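Local coordinates for protein 5,10-methylenetetrahydrofolate dehydrogenase (Bombyx mori, PDB 5ZF1) that probably catalyses the NADP+-dependent oxidation of 5,10-methylenetetrahydrofolate in one-carbon metabolism, at residues B[25-35]-B[289-297]. Residues are numbered along the deposited sequence; the frame is centred on the assembly and turned at random. Where two conformers were deposited one is given.
Sequences WVSLGNRAPTI and TFQAAQSQA
The indole of Trp25 has Phe290 CE1 and Gln294 CG above one face and Asn30 ND2 above the other, all three toward the rim, while the methyl of Ala297 lies at its edge, near the ring plane. The amide nitrogen of Gln294 lies over the centre of one face of Phe290, and Trp25 CB meets the edge of that ring. Phe290 turns its edge to the indole in an offset edge-to-face pair, the planes 70° apart and CE1 3.8 Å from Trp25 CE3. Beside it, Gln294 CG makes a CH-pi contact, 3.9 Å from the centroid of the five-membered ring of Trp25. Trp25 enters as a knob among Phe290, Ala293, Gln294 and Ala297, its CG turned away from the backbone N (chi1 173°) to bring CH2 3.7 Å from Ala293 CB. Trp25 NE1 donates to a water 2.8 Å away, which donates in turn to Gln294 O. Asn30 ND2 is held by a nearly straight bond (169°) to Trp25 O. A leucine in place of Trp25 would probably leave the edge of Phe290 without its aromatic face and Gln294 without its CH-pi partner. Farther along, Pro33 CB packs 3.7 Å from Ala293 CB. The C-terminal helix 277-298 thus packs back on the N-terminal catalytic part, against the end of helix 7-26, whose Leu18 and Ile22 also touch Phe290, and the turn into strand 34-40, with strand 63-69 pairing alongside Ile35.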
ATOM      1  N   TRP B  25      17.402  15.117  23.240  1.00 30.64           N
ATOM      2  CA  TRP B  25      16.760  16.062  22.330  1.00 27.96           C
ATOM      3  C   TRP B  25      16.117  17.218  23.093  1.00 31.42           C
ATOM      4  O   TRP B  25      16.141  18.370  22.634  1.00 33.21           O
ATOM      5  CB  TRP B  25      15.721  15.319  21.476  1.00 29.77           C
ATOM      6  CG  TRP B  25      14.852  16.172  20.603  1.00 28.81           C
ATOM      7  CD1 TRP B  25      15.163  16.673  19.375  1.00 26.42           C
ATOM      8  CD2 TRP B  25      13.498  16.568  20.864  1.00 25.87           C
ATOM      9  NE1 TRP B  25      14.109  17.388  18.872  1.00 29.54           N
ATOM     10  CE2 TRP B  25      13.069  17.333  19.762  1.00 29.31           C
ATOM     11  CE3 TRP B  25      12.610  16.353  21.926  1.00 22.93           C
ATOM     12  CZ2 TRP B  25      11.788  17.882  19.683  1.00 25.83           C
ATOM     13  CZ3 TRP B  25      11.337  16.904  21.848  1.00 28.39           C
ATOM     14  CH2 TRP B  25      10.945  17.670  20.739  1.00 27.29           C
ATOM     15  N   VAL B  26      15.536  16.935  24.260  1.00 28.99           N
ATOM     16  CA  VAL B  26      14.988  18.016  25.078  1.00 30.04           C
ATOM     17  C   VAL B  26      16.104  18.971  25.495  1.00 34.26           C
ATOM     18  O   VAL B  26      15.921  20.196  25.518  1.00 32.43           O
ATOM     19  CB  VAL B  26      14.236  17.442  26.295  1.00 34.45           C
ATOM     20  CG1 VAL B  26      13.960  18.522  27.326  1.00 34.78           C
ATOM     21  CG2 VAL B  26      12.919  16.809  25.858  1.00 32.83           C
ATOM     22  N   SER B  27      17.290  18.425  25.775  1.00 33.35           N
ATOM     23  CA  SER B  27      18.430  19.218  26.237  1.00 35.14           C
ATOM     24  C   SER B  27      18.988  20.145  25.162  1.00 41.72           C
ATOM     25  O   SER B  27      19.775  21.040  25.487  1.00 38.80           O
ATOM     26  CB  SER B  27      19.544  18.297  26.740  1.00 41.17           C
ATOM     27  OG  SER B  27      19.134  17.610  27.908  1.00 44.83           O
ATOM     28  N   LEU B  28      18.626  19.946  23.897  1.00 35.70           N
ATOM     29  CA  LEU B  28      19.004  20.870  22.836  1.00 35.94           C
ATOM     30  C   LEU B  28      18.117  22.106  22.796  1.00 41.17           C
ATOM     31  O   LEU B  28      18.315  22.964  21.927  1.00 40.79           O
ATOM     32  CB  LEU B  28      18.959  20.167  21.470  1.00 35.48           C
ATOM     33  CG  LEU B  28      19.704  18.844  21.297  1.00 40.11           C
ATOM     34  CD1 LEU B  28      19.495  18.298  19.876  1.00 36.74           C
ATOM     35  CD2 LEU B  28      21.190  19.004  21.606  1.00 41.58           C
ATOM     36  N   GLY B  29      17.138  22.211  23.692  1.00 34.03           N
ATOM     37  CA  GLY B  29      16.235  23.343  23.690  1.00 35.66           C
ATOM     38  C   GLY B  29      14.836  23.039  23.192  1.00 34.41           C
ATOM     39  O   GLY B  29      14.180  23.899  22.603  1.00 35.28           O
ATOM     40  N   ASN B  30      14.355  21.823  23.426  1.00 34.79           N
ATOM     41  CA  ASN B  30      13.047  21.407  22.947  1.00 33.38           C
ATOM     42  C   ASN B  30      12.147  21.036  24.118  1.00 27.63           C
ATOM     43  O   ASN B  30      12.617  20.570  25.157  1.00 32.18           O
ATOM     44  CB  ASN B  30      13.165  20.214  21.980  1.00 28.71           C
ATOM     45  CG  ASN B  30      13.973  20.546  20.737  1.00 29.38           C
ATOM     46  OD1 ASN B  30      13.550  21.350  19.911  1.00 38.60           O
ATOM     47  ND2 ASN B  30      15.121  19.902  20.586  1.00 33.64           N
ATOM     48  N   ARG B  31      10.847  21.261  23.937  1.00 33.18           N
ATOM     49  CA  ARG B  31       9.862  20.787  24.896  1.00 28.41           C
ATOM     50  C   ARG B  31       9.686  19.286  24.745  1.00 34.87           C
ATOM     51  O   ARG B  31       9.767  18.750  23.637  1.00 31.29           O
ATOM     52  CB  ARG B  31       8.514  21.475  24.676  1.00 30.64           C
ATOM     53  CG  ARG B  31       8.536  22.977  24.890  1.00 34.76           C
ATOM     54  CD  ARG B  31       8.319  23.272  26.352  1.00 33.92           C
ATOM     55  NE  ARG B  31       8.277  24.702  26.648  1.00 35.67           N
ATOM     56  CZ  ARG B  31       8.104  25.182  27.876  1.00 32.31           C
ATOM     57  NH1 ARG B  31       7.962  24.344  28.889  1.00 27.23           N
ATOM     58  NH2 ARG B  31       8.079  26.487  28.095  1.00 38.11           N
ATOM     59  N   ALA B  32       9.429  18.613  25.858  1.00 32.53           N
ATOM     60  CA  ALA B  32       9.207  17.177  25.807  1.00 30.59           C
ATOM     61  C   ALA B  32       7.991  16.869  24.932  1.00 25.28           C
ATOM     62  O   ALA B  32       7.022  17.632  24.926  1.00 26.09           O
ATOM     63  CB  ALA B  32       8.997  16.610  27.212  1.00 33.45           C
ATOM     64  N   PRO B  33       8.006  15.754  24.205  1.00 24.15           N
ATOM     65  CA  PRO B  33       6.862  15.409  23.350  1.00 23.60           C
ATOM     66  C   PRO B  33       5.589  15.252  24.159  1.00 25.37           C
ATOM     67  O   PRO B  33       5.606  14.730  25.275  1.00 26.54           O
ATOM     68  CB  PRO B  33       7.284  14.072  22.718  1.00 22.68           C
ATOM     69  CG  PRO B  33       8.744  13.995  22.860  1.00 23.55           C
ATOM     70  CD  PRO B  33       9.083  14.758  24.135  1.00 22.62           C
ATOM     71  N   THR B  34       4.469  15.676  23.571  1.00 23.30           N
ATOM     72  CA  THR B  34       3.164  15.614  24.215  1.00 23.68           C
ATOM     73  C   THR B  34       2.200  14.805  23.363  1.00 28.77           C
ATOM     74  O   THR B  34       2.194  14.935  22.136  1.00 25.84           O
ATOM     75  CB  THR B  34       2.591  17.012  24.428  1.00 28.99           C
ATOM     76  OG1 THR B  34       2.450  17.659  23.159  1.00 28.60           O
ATOM     77  CG2 THR B  34       3.525  17.842  25.321  1.00 27.45           C
ATOM     78  N   ILE B  35       1.382  13.985  24.024  1.00 24.76           N
ATOM     79  CA  ILE B  35       0.360  13.175  23.370  1.00 22.75           C
ATOM     80  C   ILE B  35      -0.974  13.370  24.080  1.00 28.96           C
ATOM     81  O   ILE B  35      -1.038  13.470  25.313  1.00 26.03           O
ATOM     82  CB  ILE B  35       0.755  11.681  23.319  1.00 26.03           C
ATOM     83  CG1 ILE B  35      -0.332  10.865  22.615  1.00 31.98           C
ATOM     84  CG2 ILE B  35       1.023  11.113  24.695  1.00 29.74           C
ATOM     85  CD1 ILE B  35       0.027   9.415  22.432  1.00 36.05           C
ATOM     86  N   THR B 289       5.512   9.234  18.749  1.00 23.39           N
ATOM     87  CA  THR B 289       5.272  10.549  19.342  1.00 22.01           C
ATOM     88  C   THR B 289       6.554  11.378  19.360  1.00 22.29           C
ATOM     89  O   THR B 289       6.539  12.567  19.014  1.00 22.27           O
ATOM     90  CB  THR B 289       4.699  10.382  20.759  1.00 22.62           C
ATOM     91  OG1 THR B 289       3.483   9.627  20.706  1.00 23.31           O
ATOM     92  CG2 THR B 289       4.390  11.740  21.396  1.00 24.95           C
ATOM     93  N   PHE B 290       7.666  10.744  19.729  1.00 22.32           N
ATOM     94  CA  PHE B 290       8.979  11.378  19.678  1.00 23.55           C
ATOM     95  C   PHE B 290       9.353  11.751  18.248  1.00 29.73           C
ATOM     96  O   PHE B 290       9.852  12.856  17.999  1.00 27.21           O
ATOM     97  CB  PHE B 290      10.010  10.436  20.299  1.00 23.81           C
ATOM     98  CG  PHE B 290      11.410  11.001  20.357  1.00 22.08           C
ATOM     99  CD1 PHE B 290      11.624  12.365  20.523  1.00 24.76           C
ATOM    100  CD2 PHE B 290      12.510  10.157  20.250  1.00 26.82           C
ATOM    101  CE1 PHE B 290      12.904  12.867  20.568  1.00 24.62           C
ATOM    102  CE2 PHE B 290      13.789  10.661  20.303  1.00 26.81           C
ATOM    103  CZ  PHE B 290      13.988  12.014  20.467  1.00 32.15           C
ATOM    104  N   GLN B 291       9.117  10.843  17.290  1.00 25.87           N
ATOM    105  CA  GLN B 291       9.379  11.165  15.888  1.00 23.45           C
ATOM    106  C   GLN B 291       8.576  12.377  15.435  1.00 21.79           C
ATOM    107  O   GLN B 291       9.104  13.255  14.745  1.00 27.33           O
ATOM    108  CB  GLN B 291       9.054   9.953  15.009  1.00 25.90           C
ATOM    109  CG  GLN B 291       9.318  10.136  13.523  1.00 27.23           C
ATOM    110  CD  GLN B 291       8.534   9.122  12.688  1.00 31.92           C
ATOM    111  OE1 GLN B 291       8.327   7.993  13.118  1.00 35.39           O
ATOM    112  NE2 GLN B 291       8.129   9.514  11.489  1.00 34.03           N
ATOM    113  N   ALA B 292       7.291  12.433  15.789  1.00 22.25           N
ATOM    114  CA  ALA B 292       6.464  13.562  15.376  1.00 22.90           C
ATOM    115  C   ALA B 292       6.954  14.862  16.005  1.00 28.98           C
ATOM    116  O   ALA B 292       7.053  15.891  15.326  1.00 27.59           O
ATOM    117  CB  ALA B 292       5.002  13.312  15.731  1.00 22.87           C
ATOM    118  N   ALA B 293       7.271  14.832  17.300  1.00 25.52           N
ATOM    119  CA  ALA B 293       7.742  16.045  17.964  1.00 26.50           C
ATOM    120  C   ALA B 293       9.013  16.570  17.317  1.00 28.91           C
ATOM    121  O   ALA B 293       9.192  17.787  17.185  1.00 29.12           O
ATOM    122  CB  ALA B 293       7.969  15.784  19.458  1.00 25.18           C
ATOM    123  N   GLN B 294       9.909  15.671  16.896  1.00 26.55           N
ATOM    124  CA  GLN B 294      11.130  16.130  16.241  1.00 29.30           C
ATOM    125  C   GLN B 294      10.828  16.743  14.881  1.00 32.48           C
ATOM    126  O   GLN B 294      11.379  17.792  14.531  1.00 30.11           O
ATOM    127  CB  GLN B 294      12.117  14.982  16.081  1.00 29.82           C
ATOM    128  CG  GLN B 294      12.558  14.337  17.372  1.00 28.45           C
ATOM    129  CD  GLN B 294      13.531  13.220  17.108  1.00 28.57           C
ATOM    130  OE1 GLN B 294      14.662  13.457  16.689  1.00 36.78           O
ATOM    131  NE2 GLN B 294      13.083  11.988  17.303  1.00 32.13           N
ATOM    132  N   SER B 295       9.958  16.097  14.097  1.00 30.65           N
ATOM    133  CA  SER B 295       9.615  16.617  12.775  0.52 33.66           C
ATOM    134  C   SER B 295       9.004  18.004  12.869  1.00 32.88           C
ATOM    135  O   SER B 295       9.309  18.888  12.059  1.00 35.55           O
ATOM    136  CB  SER B 295       8.639  15.671  12.071  0.52 28.84           C
ATOM    137  OG  SER B 295       9.250  14.437  11.749  0.52 31.07           O
ATOM    138  N   GLN B 296       8.114  18.207  13.843  1.00 28.81           N
ATOM    139  CA  GLN B 296       7.450  19.499  13.972  1.00 29.46           C
ATOM    140  C   GLN B 296       8.440  20.575  14.392  1.00 31.13           C
ATOM    141  O   GLN B 296       8.380  21.708  13.902  1.00 35.73           O
ATOM    142  CB  GLN B 296       6.296  19.406  14.970  1.00 28.36           C
ATOM    143  CG  GLN B 296       5.255  18.351  14.593  1.00 24.11           C
ATOM    144  CD  GLN B 296       4.419  17.904  15.770  1.00 29.52           C
ATOM    145  OE1 GLN B 296       4.498  18.482  16.855  1.00 37.04           O
ATOM    146  NE2 GLN B 296       3.601  16.870  15.563  1.00 23.45           N
ATOM    147  N   ALA B 297       9.365  20.229  15.287  1.00 30.91           N
ATOM    148  CA  ALA B 297      10.380  21.191  15.707  1.00 33.48           C
ATOM    149  C   ALA B 297      11.319  21.542  14.564  1.00 41.71           C
ATOM    150  O   ALA B 297      11.800  22.678  14.488  1.00 42.66           O
ATOM    151  CB  ALA B 297      11.170  20.641  16.893  1.00 38.55           C
TER
HETATM  152  O   HOH W   1      14.156  17.860  16.097  1.00 38.99           O